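Local atomic coordinates of iron-regulated transcriptional activator AFT2 (Saccharomyces cerevisiae, PDB entry 4LMG), a protein that activates the genes of the yeast iron regulon when iron is scarce, binding a CACCC element in their promoters through its WRKY-GCM1-type domain. Residues K27-P31 against Q32-I36; E100-F103 against D104-T107; K113-K116 against E117-Q121. All coordinates share one frame; numbering follows the deposited sequence.

Contact 1 (K27-P31 against Q32-I36); sequences KIFYP and QGIDI
F29 O takes two backbone N-H groups at once, where the chain leaves helix 21-29. I34 N reaches F29 O at 3.1 Å from one face of the carbonyl plane, and Q32 N comes from the other. Next door, G33 N bonds to Y30 O at 2.9 Å. The I34-F29 and G33-Y30 pair is a Schellman motif, with G33 as its C-prime residue at the positive phi of 71° that the turn requires.

The reversal sets the side chains of F29 and I34 alongside each other, pointing the same way. I34 CG1 lies beside its own backbone N (chi1 -62°), and the chain runs out extended until CD1 meets F29 CD1 at 3.5 Å, at the ring edge and near its plane. The F29 CB flank looks onto I36 CG2. Y30 and D35 also run side by side, ring and carboxylate planes 53° apart, yet Y30 OH and D35 OD1 stay 3.6 Å from each other and are joined through water. One water donates to D35 OD1 and I36 O while also bonding Y30 OH; a second donates to D35 OD2 and also bonds Y30 OH. A third water accepts from Q32 NE2 and donates to I28 O, bridging the bent Q32 side chain to the helix end.

Farther out, R51 forms a salt bridge with D35 OD2, F115 and Y112 meet the Y30 ring edge-to-face, and I34 packs on the zinc ligand H97. The carboxylate of D35 therefore answers to an arginine as well as to two waters, which would probably stabilise its negative charge, while Y30 OH reaches this carboxylate through the waters rather than directly.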
ATOM      1  N   LYS A  27      16.684  12.928 -10.039  1.00 29.11           N
ATOM      2  CA  LYS A  27      17.758  13.542 -10.803  1.00 32.53           C
ATOM      3  C   LYS A  27      18.666  14.355  -9.893  1.00 33.80           C
ATOM      4  O   LYS A  27      19.871  14.433 -10.118  1.00 37.79           O
ATOM      5  CB  LYS A  27      17.198  14.435 -11.910  1.00 35.95           C
ATOM      6  CG  LYS A  27      16.566  13.675 -13.066  1.00 44.42           C
ATOM      7  CD  LYS A  27      16.020  14.632 -14.116  1.00 50.08           C
ATOM      8  CE  LYS A  27      17.097  15.582 -14.607  1.00 53.09           C
ATOM      9  NZ  LYS A  27      16.573  16.537 -15.620  1.00 63.37           N
ATOM     10  N   ILE A  28      18.082  14.946  -8.857  1.00 30.72           N
ATOM     11  CA  ILE A  28      18.824  15.825  -7.961  1.00 27.77           C
ATOM     12  C   ILE A  28      19.507  15.071  -6.825  1.00 26.13           C
ATOM     13  O   ILE A  28      20.649  15.367  -6.472  1.00 26.71           O
ATOM     14  CB  ILE A  28      17.908  16.902  -7.345  1.00 31.58           C
ATOM     15  CG1 ILE A  28      17.293  17.771  -8.442  1.00 33.83           C
ATOM     16  CG2 ILE A  28      18.685  17.759  -6.361  1.00 29.27           C
ATOM     17  CD1 ILE A  28      16.354  18.828  -7.918  1.00 39.93           C
ATOM     18  N   PHE A  29      18.814  14.094  -6.253  1.00 24.32           N
ATOM     19  CA  PHE A  29      19.317  13.448  -5.044  1.00 29.59           C
ATOM     20  C   PHE A  29      20.120  12.168  -5.263  1.00 28.79           C
ATOM     21  O   PHE A  29      20.975  11.824  -4.446  1.00 26.95           O
ATOM     22  CB  PHE A  29      18.189  13.250  -4.032  1.00 25.32           C
ATOM     23  CG  PHE A  29      17.808  14.514  -3.326  1.00 24.89           C
ATOM     24  CD1 PHE A  29      18.478  14.907  -2.178  1.00 22.54           C
ATOM     25  CD2 PHE A  29      16.811  15.332  -3.831  1.00 28.99           C
ATOM     26  CE1 PHE A  29      18.143  16.083  -1.533  1.00 24.72           C
ATOM     27  CE2 PHE A  29      16.474  16.511  -3.189  1.00 22.55           C
ATOM     28  CZ  PHE A  29      17.140  16.883  -2.039  1.00 18.33           C
ATOM     29  N   TYR A  30      19.855  11.470  -6.361  1.00 28.63           N
ATOM     30  CA  TYR A  30      20.638  10.286  -6.701  1.00 31.31           C
ATOM     31  C   TYR A  30      22.143  10.579  -6.704  1.00 29.25           C
ATOM     32  O   TYR A  30      22.919   9.828  -6.121  1.00 28.10           O
ATOM     33  CB  TYR A  30      20.202   9.704  -8.047  1.00 29.59           C
ATOM     34  CG  TYR A  30      19.245   8.538  -7.937  1.00 26.65           C
ATOM     35  CD1 TYR A  30      19.220   7.737  -6.803  1.00 29.27           C
ATOM     36  CD2 TYR A  30      18.372   8.235  -8.973  1.00 27.29           C
ATOM     37  CE1 TYR A  30      18.350   6.668  -6.703  1.00 25.74           C
ATOM     38  CE2 TYR A  30      17.499   7.170  -8.883  1.00 36.11           C
ATOM     39  CZ  TYR A  30      17.491   6.389  -7.747  1.00 36.48           C
ATOM     40  OH  TYR A  30      16.621   5.326  -7.660  1.00 30.85           O
ATOM     41  N   PRO A  31      22.560  11.674  -7.360  1.00 28.95           N
ATOM     42  CA  PRO A  31      23.992  11.993  -7.365  1.00 33.70           C
ATOM     43  C   PRO A  31      24.540  12.225  -5.960  1.00 31.45           C
ATOM     44  O   PRO A  31      25.751  12.155  -5.767  1.00 26.25           O
ATOM     45  CB  PRO A  31      24.059  13.290  -8.179  1.00 30.27           C
ATOM     46  CG  PRO A  31      22.853  13.244  -9.054  1.00 35.08           C
ATOM     47  CD  PRO A  31      21.789  12.597  -8.212  1.00 30.06           C
ATOM     48  N   GLN A  32      23.663  12.485  -4.995  1.00 32.06           N
ATOM     49  CA  GLN A  32      24.089  12.741  -3.622  1.00 31.90           C
ATOM     50  C   GLN A  32      24.091  11.467  -2.775  1.00 30.56           C
ATOM     51  O   GLN A  32      24.250  11.523  -1.555  1.00 31.74           O
ATOM     52  CB  GLN A  32      23.180  13.786  -2.976  1.00 28.27           C
ATOM     53  CG  GLN A  32      23.076  15.087  -3.751  1.00 37.79           C
ATOM     54  CD  GLN A  32      24.332  15.929  -3.652  1.00 45.25           C
ATOM     55  OE1 GLN A  32      24.795  16.247  -2.557  1.00 47.96           O
ATOM     56  NE2 GLN A  32      24.892  16.294  -4.800  1.00 47.31           N
ATOM     57  N   GLY A  33      23.908  10.321  -3.421  1.00 28.94           N
ATOM     58  CA  GLY A  33      23.853   9.057  -2.709  1.00 33.48           C
ATOM     59  C   GLY A  33      22.577   8.933  -1.896  1.00 28.73           C
ATOM     60  O   GLY A  33      22.528   8.231  -0.886  1.00 24.99           O
ATOM     61  N   ILE A  34      21.538   9.628  -2.344  1.00 22.62           N
ATOM     62  CA  ILE A  34      20.254   9.615  -1.657  1.00 24.92           C
ATOM     63  C   ILE A  34      19.192   8.967  -2.531  1.00 22.87           C
ATOM     64  O   ILE A  34      18.936   9.417  -3.649  1.00 23.25           O
ATOM     65  CB  ILE A  34      19.810  11.034  -1.262  1.00 27.70           C
ATOM     66  CG1 ILE A  34      20.814  11.642  -0.282  1.00 27.13           C
ATOM     67  CG2 ILE A  34      18.415  11.005  -0.649  1.00 31.97           C
ATOM     68  CD1 ILE A  34      20.545  13.091   0.060  1.00 25.66           C
ATOM     69  N   ASP A  35      18.585   7.905  -2.006  1.00 27.39           N
ATOM     70  CA  ASP A  35      17.604   7.112  -2.736  1.00 24.53           C
ATOM     71  C   ASP A  35      16.202   7.418  -2.210  1.00 26.52           C
ATOM     72  O   ASP A  35      15.795   6.896  -1.174  1.00 24.52           O
ATOM     73  CB  ASP A  35      17.919   5.623  -2.563  1.00 22.29           C
ATOM     74  CG  ASP A  35      17.079   4.730  -3.460  1.00 29.73           C
ATOM     75  OD1 ASP A  35      16.109   5.224  -4.073  1.00 33.92           O
ATOM     76  OD2 ASP A  35      17.390   3.523  -3.546  1.00 31.96           O
ATOM     77  N   ILE A  36      15.467   8.263  -2.923  1.00 25.16           N
ATOM     78  CA  ILE A  36      14.167   8.720  -2.442  1.00 25.45           C
ATOM     79  C   ILE A  36      13.031   7.752  -2.764  1.00 22.28           C
ATOM     80  O   ILE A  36      12.942   7.221  -3.870  1.00 24.80           O
ATOM     81  CB  ILE A  36      13.797  10.100  -3.020  1.00 33.67           C
ATOM     82  CG1 ILE A  36      13.689  10.023  -4.543  1.00 45.25           C
ATOM     83  CG2 ILE A  36      14.811  11.157  -2.594  1.00 25.89           C
ATOM     84  CD1 ILE A  36      12.991  11.202  -5.164  1.00 56.49           C
TER
HETATM   85  O   HOH W   1      22.820  16.751  -7.187  1.00 35.43           O
HETATM   86  O   HOH W   2      14.581   6.470  -5.867  1.00 33.22           O
HETATM   87  O   HOH W   3      17.258   3.187  -6.091  1.00 34.38           O

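Contact 2 (E100-F103 against D104-T107); sequences ELRF and DLIT
R102, at the N-cap position of helix 103-106, lays its side chain along the first turn, against D104 and L105. Its CB already lies 3.3 Å from D104 OD2. CG comes loosely near L105 CD1, and CD rests against that methyl, L105 CD1, at 3.5 Å. The chain then bends at chi3 (58°), which brings the guanidinium across the same methyl: L105 CD1 sits over one face, offset toward the rim, with CZ and NH1 both close to it. NE makes a weak, bent hydrogen bond to D104 OD2 at 3.2 Å, and NH2 a longer weak one to D104 OD1, which lies at the guanidinium edge, in its plane. The two flat groups stand almost perpendicular, 86° apart, so this salt bridge is not a flat, paired one.

On another side of the turn, F103 and T107 cross at about a right angle. T107 CG2 stands over the ring face, 3.6 Å from the F103 centroid, a CH-pi contact; T107 N meanwhile bonds to F103 O at 3.1 Å. The threonine hydroxyl is occupied as well, T107 OG1 donating to D104 O at 2.8 Å. I106 CG1 lies against R102 O, and its side chain continues inward to Y30 and Y112, while F103 also packs on L134 and A138 of helix 125-139. What results is a single short helical turn between the zinc ligands H97 and H99 and helix 110-121, with an acidic side chain at its N-terminal end, as is common at helix starts.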
ATOM      1  N   GLU A 100      25.002   6.042   5.850  1.00 44.42           N
ATOM      2  CA  GLU A 100      25.957   6.531   4.869  1.00 51.65           C
ATOM      3  C   GLU A 100      25.288   6.699   3.512  1.00 44.32           C
ATOM      4  O   GLU A 100      24.371   5.955   3.163  1.00 44.00           O
ATOM      5  CB  GLU A 100      27.149   5.579   4.760  1.00 60.51           C
ATOM      6  CG  GLU A 100      27.889   5.373   6.072  1.00 75.65           C
ATOM      7  CD  GLU A 100      29.044   4.396   5.946  1.00 91.22           C
ATOM      8  OE1 GLU A 100      29.390   4.025   4.804  1.00 94.71           O
ATOM      9  OE2 GLU A 100      29.603   3.999   6.991  1.00 93.58           O
ATOM     10  N   LEU A 101      25.747   7.687   2.756  1.00 36.34           N
ATOM     11  CA  LEU A 101      25.204   7.951   1.432  1.00 38.32           C
ATOM     12  C   LEU A 101      26.144   7.397   0.368  1.00 46.23           C
ATOM     13  O   LEU A 101      27.195   7.977   0.088  1.00 44.05           O
ATOM     14  CB  LEU A 101      24.996   9.453   1.230  1.00 35.69           C
ATOM     15  CG  LEU A 101      24.203  10.173   2.322  1.00 38.47           C
ATOM     16  CD1 LEU A 101      23.944  11.620   1.928  1.00 39.60           C
ATOM     17  CD2 LEU A 101      22.893   9.454   2.605  1.00 34.30           C
ATOM     18  N   ARG A 102      25.764   6.268  -0.218  1.00 50.66           N
ATOM     19  CA  ARG A 102      26.606   5.612  -1.208  1.00 59.71           C
ATOM     20  C   ARG A 102      25.895   5.490  -2.548  1.00 56.01           C
ATOM     21  O   ARG A 102      24.862   4.831  -2.657  1.00 55.81           O
ATOM     22  CB  ARG A 102      27.040   4.230  -0.713  1.00 65.48           C
ATOM     23  CG  ARG A 102      27.867   4.265   0.562  1.00 74.29           C
ATOM     24  CD  ARG A 102      28.320   2.873   0.963  1.00 77.56           C
ATOM     25  NE  ARG A 102      29.112   2.237  -0.086  1.00 81.09           N
ATOM     26  CZ  ARG A 102      29.574   0.994  -0.023  1.00 86.96           C
ATOM     27  NH1 ARG A 102      29.323   0.245   1.043  1.00 91.35           N
ATOM     28  NH2 ARG A 102      30.287   0.497  -1.024  1.00 85.79           N
ATOM     29  N   PHE A 103      26.457   6.134  -3.564  1.00 46.27           N
ATOM     30  CA  PHE A 103      25.893   6.087  -4.905  1.00 40.99           C
ATOM     31  C   PHE A 103      26.167   4.746  -5.579  1.00 46.61           C
ATOM     32  O   PHE A 103      25.340   4.246  -6.343  1.00 44.95           O
ATOM     33  CB  PHE A 103      26.448   7.226  -5.761  1.00 40.12           C
ATOM     34  CG  PHE A 103      25.998   7.182  -7.191  1.00 43.93           C
ATOM     35  CD1 PHE A 103      26.863   6.773  -8.189  1.00 54.72           C
ATOM     36  CD2 PHE A 103      24.704   7.532  -7.534  1.00 43.27           C
ATOM     37  CE1 PHE A 103      26.450   6.726  -9.507  1.00 58.10           C
ATOM     38  CE2 PHE A 103      24.283   7.487  -8.851  1.00 41.81           C
ATOM     39  CZ  PHE A 103      25.158   7.084  -9.838  1.00 51.49           C
ATOM     40  N   ASP A 104      27.328   4.164  -5.295  1.00 44.72           N
ATOM     41  CA  ASP A 104      27.696   2.883  -5.887  1.00 47.84           C
ATOM     42  C   ASP A 104      26.661   1.794  -5.596  1.00 49.82           C
ATOM     43  O   ASP A 104      26.307   1.015  -6.479  1.00 56.52           O
ATOM     44  CB  ASP A 104      29.092   2.447  -5.430  1.00 58.94           C
ATOM     45  CG  ASP A 104      29.296   2.601  -3.934  1.00 65.84           C
ATOM     46  OD1 ASP A 104      30.427   2.934  -3.520  1.00 73.62           O
ATOM     47  OD2 ASP A 104      28.332   2.388  -3.169  1.00 61.44           O
ATOM     48  N   LEU A 105      26.176   1.750  -4.359  1.00 42.19           N
ATOM     49  CA  LEU A 105      25.178   0.763  -3.969  1.00 46.42           C
ATOM     50  C   LEU A 105      23.851   1.055  -4.655  1.00 51.34           C
ATOM     51  O   LEU A 105      23.120   0.141  -5.039  1.00 54.82           O
ATOM     52  CB  LEU A 105      24.997   0.760  -2.452  1.00 52.90           C
ATOM     53  CG  LEU A 105      26.254   0.478  -1.627  1.00 64.72           C
ATOM     54  CD1 LEU A 105      25.957   0.591  -0.140  1.00 67.08           C
ATOM     55  CD2 LEU A 105      26.821  -0.895  -1.963  1.00 67.69           C
ATOM     56  N   ILE A 106      23.549   2.340  -4.807  1.00 39.47           N
ATOM     57  CA  ILE A 106      22.321   2.774  -5.459  1.00 29.32           C
ATOM     58  C   ILE A 106      22.217   2.273  -6.899  1.00 33.07           C
ATOM     59  O   ILE A 106      21.146   1.862  -7.344  1.00 38.00           O
ATOM     60  CB  ILE A 106      22.196   4.312  -5.443  1.00 32.58           C
ATOM     61  CG1 ILE A 106      21.796   4.796  -4.048  1.00 38.69           C
ATOM     62  CG2 ILE A 106      21.180   4.774  -6.470  1.00 36.94           C
ATOM     63  CD1 ILE A 106      21.529   6.285  -3.966  1.00 39.14           C
ATOM     64  N   THR A 107      23.335   2.298  -7.619  1.00 29.03           N
ATOM     65  CA  THR A 107      23.343   1.929  -9.032  1.00 36.21           C
ATOM     66  C   THR A 107      22.978   0.466  -9.271  1.00 45.64           C
ATOM     67  O   THR A 107      22.717   0.063 -10.404  1.00 46.70           O
ATOM     68  CB  THR A 107      24.715   2.195  -9.680  1.00 36.67           C
ATOM     69  OG1 THR A 107      25.674   1.255  -9.177  1.00 40.97           O
ATOM     70  CG2 THR A 107      25.182   3.606  -9.382  1.00 33.18           C
TER

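Contact 3 (K113-K116 against E117-Q121); sequences KKFK and ENLRQ
E117 N bonds back to K113 O at 2.9 Å, and the side chain starts out with CB close to that same oxygen. From there the glutamate bends at chi2 (73°), which brings OE1 to R120 one turn ahead. R120 approaches side-on with two nitrogens, NE and NH2, each 2.8 Å from E117 OE1, and the oxygen lies in the guanidinium plane. Both bonds fall on one carboxylate oxygen.

N118 follows with a backbone bond to K114 O. Its side chain runs to a water that donates to N118 OD1 at 2.7 Å and also to F115 O, giving that carbonyl a partner besides L119 N. On its other branch, ND2 makes a weak bond to Q121 OE1.

L119 turns inward, where CG stands over one face of the F115 ring, offset toward the rim, and CD1 touches F115 CE2 at 3.7 Å. Backbone bonds and the F115-L119 contact at i to i+4, with E117-R120 and N118-Q121 at i to i+3, are those of a regular alpha helix, here helix 110-121. Its inner side packs on helices 21-29 and 125-139: F115 lies on Q26 and K27 and meets F131 edge-to-face, and L119 lies on A127 and I128.

R120 comes last of the side chains meeting K113-K116. Its guanidinium spreads over K116 O, which sits above its centre, while NH1 lies 3.6 Å from K116 CG. NH2 also donates to a water that bonds K113 O. K116 NZ comes within 4.3 Å of R120 NH1, but that ammonium is held by salt bridges to E135 and D132 of helix 125-139, so the nearness of two positive groups is probably offset by the acids around them. Q121, the residue closing the segment, is a DNA-binding position, and its backbone N bonds to E117 O.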
ATOM      1  N   LYS A 113      17.896   1.576 -12.005  1.00 36.09           N
ATOM      2  CA  LYS A 113      17.900   1.066 -13.368  1.00 38.54           C
ATOM      3  C   LYS A 113      16.640   1.503 -14.103  1.00 34.03           C
ATOM      4  O   LYS A 113      16.697   1.903 -15.266  1.00 41.36           O
ATOM      5  CB  LYS A 113      18.038  -0.456 -13.370  1.00 42.27           C
ATOM      6  CG  LYS A 113      19.360  -0.942 -12.794  1.00 36.59           C
ATOM      7  CD  LYS A 113      19.424  -2.460 -12.746  1.00 48.41           C
ATOM      8  CE  LYS A 113      20.733  -2.934 -12.139  1.00 46.73           C
ATOM      9  NZ  LYS A 113      21.909  -2.496 -12.941  1.00 46.98           N
ATOM     10  N   LYS A 114      15.504   1.435 -13.416  1.00 34.31           N
ATOM     11  CA  LYS A 114      14.250   1.909 -13.985  1.00 29.88           C
ATOM     12  C   LYS A 114      14.298   3.421 -14.183  1.00 27.49           C
ATOM     13  O   LYS A 114      13.777   3.943 -15.168  1.00 26.23           O
ATOM     14  CB  LYS A 114      13.068   1.524 -13.093  1.00 44.64           C
ATOM     15  CG  LYS A 114      12.725   0.044 -13.133  1.00 54.89           C
ATOM     16  CD  LYS A 114      11.521  -0.274 -12.262  1.00 62.73           C
ATOM     17  CE  LYS A 114      11.088  -1.722 -12.439  1.00 74.82           C
ATOM     18  NZ  LYS A 114       9.945  -2.077 -11.553  1.00 80.72           N
ATOM     19  N   PHE A 115      14.925   4.116 -13.239  1.00 27.27           N
ATOM     20  CA  PHE A 115      15.116   5.561 -13.347  1.00 30.35           C
ATOM     21  C   PHE A 115      15.947   5.887 -14.580  1.00 31.19           C
ATOM     22  O   PHE A 115      15.636   6.811 -15.330  1.00 31.29           O
ATOM     23  CB  PHE A 115      15.803   6.098 -12.090  1.00 34.17           C
ATOM     24  CG  PHE A 115      16.455   7.442 -12.274  1.00 40.46           C
ATOM     25  CD1 PHE A 115      15.705   8.605 -12.234  1.00 39.05           C
ATOM     26  CD2 PHE A 115      17.824   7.542 -12.472  1.00 41.23           C
ATOM     27  CE1 PHE A 115      16.304   9.844 -12.396  1.00 34.47           C
ATOM     28  CE2 PHE A 115      18.429   8.776 -12.634  1.00 39.00           C
ATOM     29  CZ  PHE A 115      17.667   9.930 -12.596  1.00 33.57           C
ATOM     30  N   LYS A 116      17.005   5.109 -14.783  1.00 33.60           N
ATOM     31  CA  LYS A 116      17.911   5.309 -15.905  1.00 32.16           C
ATOM     32  C   LYS A 116      17.205   5.053 -17.232  1.00 33.19           C
ATOM     33  O   LYS A 116      17.400   5.787 -18.200  1.00 33.37           O
ATOM     34  CB  LYS A 116      19.126   4.389 -15.770  1.00 34.24           C
ATOM     35  CG  LYS A 116      20.289   4.770 -16.663  1.00 38.56           C
ATOM     36  CD  LYS A 116      20.876   6.108 -16.255  1.00 40.26           C
ATOM     37  CE  LYS A 116      22.006   6.511 -17.187  1.00 47.80           C
ATOM     38  NZ  LYS A 116      23.017   5.426 -17.326  1.00 45.54           N
ATOM     39  N   GLU A 117      16.381   4.010 -17.273  1.00 32.39           N
ATOM     40  CA  GLU A 117      15.642   3.668 -18.485  1.00 32.50           C
ATOM     41  C   GLU A 117      14.584   4.724 -18.805  1.00 30.72           C
ATOM     42  O   GLU A 117      14.276   4.978 -19.971  1.00 25.32           O
ATOM     43  CB  GLU A 117      14.992   2.289 -18.348  1.00 36.44           C
ATOM     44  CG  GLU A 117      14.114   1.884 -19.529  1.00 44.50           C
ATOM     45  CD  GLU A 117      14.913   1.527 -20.774  1.00 54.59           C
ATOM     46  OE1 GLU A 117      16.139   1.760 -20.791  1.00 46.98           O
ATOM     47  OE2 GLU A 117      14.311   1.006 -21.737  1.00 61.13           O
ATOM     48  N   ASN A 118      14.027   5.335 -17.766  1.00 26.22           N
ATOM     49  CA  ASN A 118      13.039   6.391 -17.950  1.00 32.16           C
ATOM     50  C   ASN A 118      13.652   7.614 -18.631  1.00 34.79           C
ATOM     51  O   ASN A 118      13.030   8.236 -19.494  1.00 34.63           O
ATOM     52  CB  ASN A 118      12.405   6.771 -16.612  1.00 43.58           C
ATOM     53  CG  ASN A 118      11.402   7.899 -16.743  1.00 61.10           C
ATOM     54  OD1 ASN A 118      11.641   9.016 -16.282  1.00 65.31           O
ATOM     55  ND2 ASN A 118      10.270   7.614 -17.380  1.00 61.38           N
ATOM     56  N   LEU A 119      14.879   7.948 -18.243  1.00 31.34           N
ATOM     57  CA  LEU A 119      15.617   9.032 -18.880  1.00 35.03           C
ATOM     58  C   LEU A 119      15.771   8.764 -20.371  1.00 39.39           C
ATOM     59  O   LEU A 119      15.556   9.653 -21.196  1.00 33.43           O
ATOM     60  CB  LEU A 119      17.000   9.188 -18.247  1.00 29.95           C
ATOM     61  CG  LEU A 119      17.055   9.525 -16.759  1.00 30.02           C
ATOM     62  CD1 LEU A 119      18.498   9.536 -16.274  1.00 34.98           C
ATOM     63  CD2 LEU A 119      16.377  10.862 -16.485  1.00 28.09           C
ATOM     64  N   ARG A 120      16.149   7.536 -20.710  1.00 34.13           N
ATOM     65  CA  ARG A 120      16.309   7.150 -22.107  1.00 36.35           C
ATOM     66  C   ARG A 120      14.981   7.246 -22.846  1.00 34.39           C
ATOM     67  O   ARG A 120      14.924   7.735 -23.972  1.00 44.55           O
ATOM     68  CB  ARG A 120      16.891   5.740 -22.225  1.00 40.35           C
ATOM     69  CG  ARG A 120      18.393   5.676 -21.988  1.00 52.84           C
ATOM     70  CD  ARG A 120      18.941   4.290 -22.281  1.00 60.08           C
ATOM     71  NE  ARG A 120      18.461   3.301 -21.320  1.00 62.04           N
ATOM     72  CZ  ARG A 120      19.142   2.907 -20.250  1.00 59.99           C
ATOM     73  NH1 ARG A 120      20.345   3.413 -20.003  1.00 61.36           N
ATOM     74  NH2 ARG A 120      18.625   2.003 -19.428  1.00 50.92           N
ATOM     75  N   GLN A 121      13.915   6.783 -22.202  1.00 35.32           N
ATOM     76  CA  GLN A 121      12.578   6.891 -22.770  1.00 38.96           C
ATOM     77  C   GLN A 121      12.247   8.345 -23.090  1.00 43.13           C
ATOM     78  O   GLN A 121      11.743   8.651 -24.168  1.00 41.59           O
ATOM     79  CB  GLN A 121      11.536   6.316 -21.810  1.00 34.00           C
ATOM     80  CG  GLN A 121      11.628   4.815 -21.611  1.00 41.72           C
ATOM     81  CD  GLN A 121      10.716   4.324 -20.504  1.00 45.07           C
ATOM     82  OE1 GLN A 121      10.146   5.120 -19.756  1.00 42.42           O
ATOM     83  NE2 GLN A 121      10.573   3.008 -20.391  1.00 37.79           N
TER
HETATM   84  O   HOH W   4      18.947   1.239 -16.829  1.00 47.40           O
HETATM   85  O   HOH W   5      13.885   9.105 -14.819  1.00 32.49           O

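How the contacts relate
From the N terminus, contact 1 comes first: it closes the turn out of helix 21-29 and sends the chain into strand 36-42. Contact 2 starts helix 103-106, and contact 3 lies in helix 110-121. Each is local and closes before the next opens, so none encloses or crosses another. They meet in space all the same, with Y30 as the shared residue: Y30 O of contact 1 lies 3.2 Å from F103 CD2 of contact 2. Y30, just beyond helix 21-29, thus joins it to helices 103-106 and 110-121, while L101 abuts the Q32-G33 turn. Contacts 2 and 3 approach where T107 O lies 3.7 Å from K113 NZ.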